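Local coordinates for esterase family protein (Staphylococcus aureus, PDB 6VHE) that probably hydrolyses carboxylic and thiol esters, S-formylglutathione among them, as a serine esterase of the esterase D family, at residues Q19-I24 against I75-D80; V144-V149 against A239-A244; E151-M156 against L172-G177. One frame throughout, in Å; residues are numbered along the deposited sequence.

Interaction 1 (Q19-I24 against I75-D80)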
# COMPACT_ATOMS: atom_id res chain seq x y z
N GLN A 19 0.51 -13.37 -1.31
CA GLN A 19 0.92 -13.02 0.04
C GLN A 19 1.69 -11.71 -0.03
O GLN A 19 2.45 -11.49 -0.96
CB GLN A 19 1.81 -14.11 0.63
CG GLN A 19 2.03 -13.97 2.15
CD GLN A 19 0.95 -14.67 2.97
OE1 GLN A 19 -0.20 -14.80 2.55
NE2 GLN A 19 1.33 -15.13 4.17
N ASN A 20 1.48 -10.84 0.97
CA ASN A 20 2.20 -9.58 1.07
C ASN A 20 3.52 -9.75 1.82
O ASN A 20 3.63 -10.54 2.77
CB ASN A 20 1.38 -8.51 1.81
CG ASN A 20 0.05 -8.23 1.14
OD1 ASN A 20 -0.02 -7.53 0.13
ND2 ASN A 20 -1.02 -8.76 1.72
N LEU A 21 4.51 -8.98 1.38
CA LEU A 21 5.87 -8.96 1.91
C LEU A 21 6.32 -7.51 1.90
O LEU A 21 5.99 -6.78 0.96
CB LEU A 21 6.78 -9.81 1.01
CG LEU A 21 8.29 -9.71 1.11
CD1 LEU A 21 8.75 -10.44 2.36
CD2 LEU A 21 8.93 -10.34 -0.11
N THR A 22 7.06 -7.06 2.92
CA THR A 22 7.59 -5.69 2.85
C THR A 22 9.11 -5.72 2.88
O THR A 22 9.72 -6.63 3.46
CB THR A 22 7.04 -4.79 3.96
OG1 THR A 22 7.35 -5.34 5.24
CG2 THR A 22 5.52 -4.63 3.83
N VAL A 23 9.73 -4.73 2.24
CA VAL A 23 11.17 -4.69 2.03
C VAL A 23 11.64 -3.26 2.23
O VAL A 23 11.06 -2.32 1.66
CB VAL A 23 11.58 -5.18 0.62
CG1 VAL A 23 13.04 -4.82 0.33
CG2 VAL A 23 11.36 -6.70 0.47
N ILE A 24 12.67 -3.08 3.06
CA ILE A 24 13.37 -1.81 3.18
C ILE A 24 14.64 -1.94 2.37
O ILE A 24 15.46 -2.83 2.61
CB ILE A 24 13.69 -1.48 4.65
CG1 ILE A 24 12.41 -1.20 5.45
CG2 ILE A 24 14.64 -0.31 4.73
CD1 ILE A 24 12.65 -1.18 6.95
N ILE A 75 13.98 -7.54 5.11
CA ILE A 75 12.93 -8.34 4.49
C ILE A 75 11.97 -8.75 5.58
O ILE A 75 12.38 -9.36 6.58
CB ILE A 75 13.51 -9.59 3.81
CG1 ILE A 75 14.78 -9.25 3.01
CG2 ILE A 75 12.45 -10.29 2.96
CD1 ILE A 75 14.56 -8.26 1.87
N MET A 76 10.69 -8.43 5.41
CA MET A 76 9.68 -8.65 6.46
C MET A 76 8.51 -9.43 5.88
O MET A 76 7.56 -8.84 5.35
CB MET A 76 9.22 -7.32 7.07
CG MET A 76 10.25 -6.69 8.01
SD MET A 76 10.12 -4.89 8.20
CE MET A 76 10.53 -4.31 6.54
N PRO A 77 8.54 -10.76 5.98
CA PRO A 77 7.42 -11.56 5.45
C PRO A 77 6.29 -11.70 6.45
O PRO A 77 6.37 -11.23 7.60
CB PRO A 77 8.08 -12.91 5.15
CG PRO A 77 9.16 -13.02 6.21
CD PRO A 77 9.63 -11.61 6.50
N ASN A 78 5.23 -12.38 6.01
CA ASN A 78 4.05 -12.67 6.83
C ASN A 78 3.87 -14.18 6.91
O ASN A 78 3.83 -14.85 5.87
CB ASN A 78 2.80 -12.03 6.22
CG ASN A 78 1.52 -12.42 6.97
OD1 ASN A 78 1.54 -12.59 8.19
ND2 ASN A 78 0.44 -12.60 6.24
N VAL A 79 3.77 -14.72 8.13
CA VAL A 79 3.56 -16.16 8.26
C VAL A 79 2.41 -16.46 9.21
O VAL A 79 2.26 -17.60 9.67
CB VAL A 79 4.83 -16.88 8.76
CG1 VAL A 79 6.00 -16.65 7.83
CG2 VAL A 79 5.14 -16.44 10.18
N ASP A 80 1.58 -15.46 9.52
CA ASP A 80 0.30 -15.77 10.17
C ASP A 80 0.51 -16.35 11.57
O ASP A 80 1.34 -15.84 12.34
CB ASP A 80 -0.47 -16.73 9.25
CG ASP A 80 -1.98 -16.65 9.41
OD1 ASP A 80 -2.61 -15.88 8.66
OD2 ASP A 80 -2.53 -17.38 10.26
O HOH W 1 5.37 -12.57 3.20
O HOH W 2 -0.26 -11.64 3.11

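Interaction 2 (V144-V149 against A239-A244). With 6WG ((2~{R})-2-phenylpiperidine-1-carbaldehyde), chain E.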
# COMPACT_ATOMS: atom_id res chain seq x y z
N VAL A 144 19.52 -13.03 15.63
CA VAL A 144 19.16 -12.22 16.79
C VAL A 144 17.74 -12.55 17.25
O VAL A 144 16.78 -11.95 16.75
CB VAL A 144 19.28 -10.71 16.50
CG1 VAL A 144 19.07 -9.89 17.78
CG2 VAL A 144 20.62 -10.39 15.86
N PRO A 145 17.56 -13.48 18.18
CA PRO A 145 16.22 -13.67 18.77
C PRO A 145 15.95 -12.61 19.83
O PRO A 145 16.73 -12.42 20.75
CB PRO A 145 16.29 -15.08 19.39
CG PRO A 145 17.58 -15.70 18.82
CD PRO A 145 18.50 -14.53 18.60
N LEU A 146 14.82 -11.91 19.68
CA LEU A 146 14.35 -10.93 20.65
C LEU A 146 13.16 -11.48 21.41
O LEU A 146 12.17 -11.91 20.80
CB LEU A 146 13.92 -9.64 19.94
CG LEU A 146 14.89 -9.06 18.90
CD1 LEU A 146 14.22 -7.92 18.17
CD2 LEU A 146 16.13 -8.58 19.61
N SER A 147 13.23 -11.46 22.74
CA SER A 147 12.11 -11.89 23.59
C SER A 147 11.54 -13.22 23.09
O SER A 147 10.32 -13.39 22.95
CB SER A 147 11.03 -10.82 23.65
OG SER A 147 11.60 -9.54 23.85
N ALA A 148 12.43 -14.14 22.77
CA ALA A 148 12.02 -15.31 22.02
C ALA A 148 11.49 -16.40 22.95
O ALA A 148 11.70 -16.39 24.17
CB ALA A 148 13.18 -15.87 21.20
N VAL A 149 10.77 -17.35 22.35
CA VAL A 149 10.34 -18.57 23.02
C VAL A 149 11.33 -19.66 22.65
O VAL A 149 11.47 -20.00 21.47
CB VAL A 149 8.92 -18.97 22.59
CG1 VAL A 149 8.50 -20.25 23.33
CG2 VAL A 149 7.96 -17.83 22.83
N ALA A 239 7.54 -1.10 22.31
CA ALA A 239 8.47 -0.14 22.88
C ALA A 239 9.83 -0.79 23.09
O ALA A 239 10.86 -0.23 22.71
CB ALA A 239 7.92 0.43 24.19
N TYR A 240 9.84 -2.02 23.61
CA TYR A 240 11.11 -2.72 23.80
C TYR A 240 11.73 -3.13 22.46
O TYR A 240 12.93 -2.93 22.24
CB TYR A 240 10.92 -3.94 24.71
CG TYR A 240 12.19 -4.74 24.83
CD1 TYR A 240 13.24 -4.28 25.61
CD2 TYR A 240 12.35 -5.95 24.16
CE1 TYR A 240 14.42 -5.00 25.73
CE2 TYR A 240 13.53 -6.68 24.26
CZ TYR A 240 14.56 -6.20 25.05
OH TYR A 240 15.73 -6.90 25.18
N TRP A 241 10.94 -3.72 21.56
CA TRP A 241 11.53 -4.22 20.31
C TRP A 241 12.06 -3.08 19.43
O TRP A 241 13.04 -3.27 18.71
CB TRP A 241 10.51 -5.09 19.57
CG TRP A 241 10.14 -6.29 20.42
CD1 TRP A 241 10.99 -7.06 21.15
CD2 TRP A 241 8.82 -6.81 20.65
NE1 TRP A 241 10.28 -8.05 21.82
CE2 TRP A 241 8.95 -7.90 21.53
CE3 TRP A 241 7.54 -6.46 20.19
CZ2 TRP A 241 7.85 -8.65 21.96
CZ3 TRP A 241 6.45 -7.19 20.64
CH2 TRP A 241 6.61 -8.27 21.51
N ASP A 242 11.44 -1.90 19.50
CA ASP A 242 11.97 -0.73 18.79
C ASP A 242 13.39 -0.42 19.23
O ASP A 242 14.32 -0.35 18.42
CB ASP A 242 11.04 0.47 19.03
CG ASP A 242 11.49 1.75 18.30
OD1 ASP A 242 11.87 1.68 17.12
OD2 ASP A 242 11.47 2.81 18.94
N GLN A 243 13.59 -0.25 20.55
CA GLN A 243 14.92 -0.07 21.11
C GLN A 243 15.86 -1.22 20.77
O GLN A 243 17.02 -1.01 20.39
CB GLN A 243 14.81 0.09 22.63
CG GLN A 243 16.08 0.53 23.32
CD GLN A 243 16.62 -0.55 24.26
OE1 GLN A 243 15.95 -0.98 25.20
NE2 GLN A 243 17.86 -0.99 24.01
N ALA A 244 15.38 -2.46 20.90
CA ALA A 244 16.26 -3.61 20.74
C ALA A 244 16.66 -3.84 19.28
O ALA A 244 17.80 -4.24 19.00
CB ALA A 244 15.61 -4.87 21.30
C4 6WG E . 4.32 -16.55 23.96
C7 6WG E . 3.83 -15.32 23.19
C6 6WG E . 4.64 -17.56 26.13
C9 6WG E . 3.07 -13.09 23.49
C8 6WG E . 4.28 -13.99 23.77
C1 6WG E . 5.08 -18.72 25.53
C2 6WG E . 5.12 -18.78 24.15
C3 6WG E . 4.73 -17.71 23.36
C5 6WG E . 4.25 -16.49 25.34
C10 6WG E . 2.13 -13.61 22.37
C11 6WG E . 2.72 -14.54 21.28
N1 6WG E . 3.93 -15.20 21.74
C12 6WG E . 5.12 -14.66 21.07
O1 6WG E . 5.00 -14.26 19.77

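Interaction 3 (E151-M156 against L172-G177). With 6WG ((2~{R})-2-phenylpiperidine-1-carbaldehyde), chain E.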
# COMPACT_ATOMS: atom_id res chain seq x y z
N GLU A 151 11.64 -22.66 24.91
CA GLU A 151 10.89 -23.85 25.29
C GLU A 151 9.58 -23.84 24.50
O GLU A 151 8.60 -23.21 24.92
CB GLU A 151 10.63 -23.89 26.79
CG GLU A 151 9.98 -25.19 27.21
CD GLU A 151 10.52 -26.37 26.42
OE1 GLU A 151 9.84 -26.83 25.45
OE2 GLU A 151 11.63 -26.83 26.75
N ALA A 152 9.56 -24.54 23.36
CA ALA A 152 8.43 -24.46 22.45
C ALA A 152 7.14 -25.01 23.04
O ALA A 152 6.06 -24.67 22.54
CB ALA A 152 8.73 -25.19 21.15
N GLN A 153 7.20 -25.87 24.06
CA GLN A 153 5.96 -26.38 24.63
C GLN A 153 5.08 -25.27 25.18
O GLN A 153 3.88 -25.50 25.40
CB GLN A 153 6.25 -27.41 25.72
CG GLN A 153 5.07 -28.32 26.06
CD GLN A 153 4.53 -29.08 24.86
OE1 GLN A 153 5.25 -29.83 24.20
NE2 GLN A 153 3.24 -28.90 24.57
N ASN A 154 5.63 -24.08 25.37
CA ASN A 154 4.90 -22.94 25.91
C ASN A 154 4.14 -22.18 24.83
O ASN A 154 2.98 -21.81 25.03
CB ASN A 154 5.87 -22.02 26.65
CG ASN A 154 6.31 -22.61 27.99
OD1 ASN A 154 5.82 -23.65 28.41
ND2 ASN A 154 7.24 -21.93 28.66
N LEU A 155 4.76 -21.94 23.67
CA LEU A 155 4.02 -21.38 22.54
C LEU A 155 2.89 -22.31 22.12
O LEU A 155 1.75 -21.87 21.92
CB LEU A 155 4.97 -21.10 21.36
CG LEU A 155 4.43 -20.38 20.10
CD1 LEU A 155 3.81 -19.00 20.36
CD2 LEU A 155 5.51 -20.27 19.05
N MET A 156 3.19 -23.60 22.00
CA MET A 156 2.18 -24.56 21.54
C MET A 156 0.99 -24.60 22.48
O MET A 156 -0.16 -24.65 22.03
CB MET A 156 2.81 -25.94 21.39
CG MET A 156 3.87 -26.02 20.29
SD MET A 156 3.48 -24.90 18.93
CE MET A 156 5.05 -24.80 18.07
N LEU A 172 0.64 -34.24 17.94
CA LEU A 172 1.79 -34.48 18.81
C LEU A 172 1.45 -34.12 20.25
O LEU A 172 0.90 -33.05 20.52
CB LEU A 172 2.98 -33.67 18.34
CG LEU A 172 3.76 -34.18 17.14
CD1 LEU A 172 4.95 -33.26 16.87
CD2 LEU A 172 4.22 -35.63 17.36
N SER A 173 1.76 -35.03 21.17
CA SER A 173 1.53 -34.73 22.58
C SER A 173 2.55 -33.73 23.09
O SER A 173 2.20 -32.79 23.82
CB SER A 173 1.55 -36.01 23.40
OG SER A 173 2.50 -36.92 22.89
N SER A 174 3.82 -33.90 22.72
CA SER A 174 4.89 -33.01 23.14
C SER A 174 5.78 -32.69 21.95
O SER A 174 5.99 -33.53 21.08
CB SER A 174 5.72 -33.63 24.26
OG SER A 174 6.79 -32.78 24.63
N VAL A 175 6.29 -31.46 21.91
CA VAL A 175 7.24 -31.08 20.87
C VAL A 175 8.66 -31.47 21.24
O VAL A 175 9.57 -31.31 20.40
CB VAL A 175 7.18 -29.56 20.59
CG1 VAL A 175 5.82 -29.20 20.03
CG2 VAL A 175 7.48 -28.77 21.86
N LYS A 176 8.89 -31.97 22.44
CA LYS A 176 10.25 -32.20 22.90
C LYS A 176 10.94 -33.24 22.04
O LYS A 176 10.35 -34.27 21.70
CB LYS A 176 10.25 -32.61 24.37
CG LYS A 176 11.32 -31.88 25.18
CD LYS A 176 11.01 -30.38 25.26
CE LYS A 176 12.22 -29.56 25.72
NZ LYS A 176 13.44 -29.75 24.88
N GLY A 177 12.17 -32.94 21.63
CA GLY A 177 12.92 -33.85 20.78
C GLY A 177 12.44 -33.93 19.35
O GLY A 177 12.79 -34.87 18.64
C4 6WG E . 4.32 -16.55 23.96
C7 6WG E . 3.83 -15.32 23.19
C6 6WG E . 4.64 -17.56 26.13
C9 6WG E . 3.07 -13.09 23.49
C8 6WG E . 4.28 -13.99 23.77
C1 6WG E . 5.08 -18.72 25.53
C2 6WG E . 5.12 -18.78 24.15
C3 6WG E . 4.73 -17.71 23.36
C5 6WG E . 4.25 -16.49 25.34
C10 6WG E . 2.13 -13.61 22.37
C11 6WG E . 2.72 -14.54 21.28
N1 6WG E . 3.93 -15.20 21.74
C12 6WG E . 5.12 -14.66 21.07
O1 6WG E . 5.00 -14.26 19.77

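Interaction 1 (Q19-I24 against I75-D80)
Gln19 reaches Asn78, and Met76 reaches Ile24, because both long side chains bend in this antiparallel strand pair. Gln19 sends CG anti to its own N (chi1 -167°) and then folds at chi2 (88°), which carries its amide over to Asn78; Met76 turns at its last bond, which brings its CE to 3.8 Å from Ile24 CG1. The strands are 17-26 and 72-76 of the mixed alpha/beta-hydrolase sheet, where 17-26 runs antiparallel to both of its neighbours. Thr22 and Met76 form a hydrogen-bonded pair: Thr22 N gives an almost straight bond to Met76 O (3.1 Å), and Met76 N returns a shorter one to Thr22 O (2.8 Å). On their side of the sheet, Thr22 OG1 touches Met76 CB and CE while bonding to the carbonyl of Glu54. On the other face the Val23 and Ile75 side chains run alongside each other, CG2 to CD1, and Leu21 CD1 touches both Ile75 CG2 and Pro77 CB; helix 93-107 packs on Ile75 and Pro77.

Past Met76 the direct backbone pairing gives way to water. One water donates to Asn20 O and accepts from Asn78 N (2.8 Å), bridging the strands where they part. Asn78 OD1 accepts from Asp80 N in an Asx turn, while OD2 of Asp80 reaches His91 of a neighbouring subunit. The last direct link is Gln19 NE2 to Asn78 O at 3.0 Å; the oxygen lies in the glutamine's amide plane, but the nitrogen stands 56° above the carbonyl plane of Asn78.

Interaction 2 (V144-V149 against A239-A244)
An indole N-H from a helix, rather than any backbone group, makes the one hydrogen bond between these segments: Trp241 NE1 donates to Ser147 OG at 2.8 Å. Ser147 follows directly on strand 142-146 of the alpha/beta-hydrolase sheet, and Trp241 belongs to the C-terminal helix 238-253 packed against that sheet. The Ser147 side chain leaves the backbone toward the helix, and OG, beside its own N (chi1 -45°), meets the indole. The hydroxyl comes to the ring edge of the tryptophan, close to the ring plane (11° out of it), and the bond is fairly straight at 160°. Ser147 OG also comes within 3.5 Å of Tyr240 CE2, and so touches both of two consecutive aromatic residues.

The rest of the contact is apolar. Leu146 CB leans on Trp241 CD1 at 4.1 Å, and Leu146 CD2 reaches Ala244 CB, one turn further along the helix from Tyr240. Ala244 CB in turn lies 4.0 Å above one face of the Tyr240 ring, toward its rim. Met202 of strand 198-204 touches Leu146, Tyr240 and Ala244 alike.

The place matters because the predicted charge-relay residues border it: the Ser147 side chain touches Asp207 and His236, while the Trp241 ring stacks with His122 and meets His236 edge-to-face. The bond from NE1 probably helps fix both side chains in this second shell. At the far end of its segment Val149 faces the bound phenylpiperidine carbaldehyde, with CG2 of Val149 3.3 Å from ligand C2.

Interaction 3 (E151-M156 against L172-G177)
Val175 plugs the buried side of this contact, its two methyls pressed on helix 152-157, against Ala152 and Met156. Val175 CG1 meets Met156 CG at 3.7 Å, and Val175 CG2 lies against Ala152 CB at 3.9 Å; Ile169 and His180 also touch this valine. Just beside it Gln153, its chain bent at chi2 (57°), swings OE1 over the loop. Val175 N donates to Gln153 OE1 at 3.0 Å, coming in nearly along the C=O axis. A weak bond to Gln153 OE1 is added by the hydroxyl of Ser174. The amide's other end, NE2, is held by Asp157.

Toward solvent the grip slackens. Lys176 crosses Glu151 at about a right angle, and the carboxylate meets a methylene, Glu151 OE2 lying 3.0 Å from Lys176 CE. The ion pair itself is long, 3.9 Å from Glu151 OE2 to Lys176 NZ, which has a stronger partner in Asp181. Glu151 is better employed as the N-cap: its OE1 uses the anti lone pair to accept from Gln153 N at 3.1 Å. The loop is thus pinned to the helix chiefly by one amide oxygen and one valine, with the outer charges probably adding only a diffuse electrostatic attraction.

In the fold
All three contacts belong to one alpha/beta-hydrolase domain, and two of them touch its ligand. Interactions 1 and 2 reach the same sheet, with centres 18 Å apart and no direct touch; interaction 1 lies away from the predicted catalytic triad, the Asn78 side chain being about 12 Å from the ligand. Interaction 2 borders that triad. Interaction 3 lies further from it, Met156 being about 11 Å from Ser123 between side chains, though it too touches the ligand, Leu155 N lying 3.2 Å from ligand C2. Interactions 2 and 3 meet where Val149 CG1 packs 4.1 Å from Leu155 N. Segments 144-149 and 151-156 both line the phenyl end of the ligand, which is also hydrogen-bonded to Met124 N and Leu50 N.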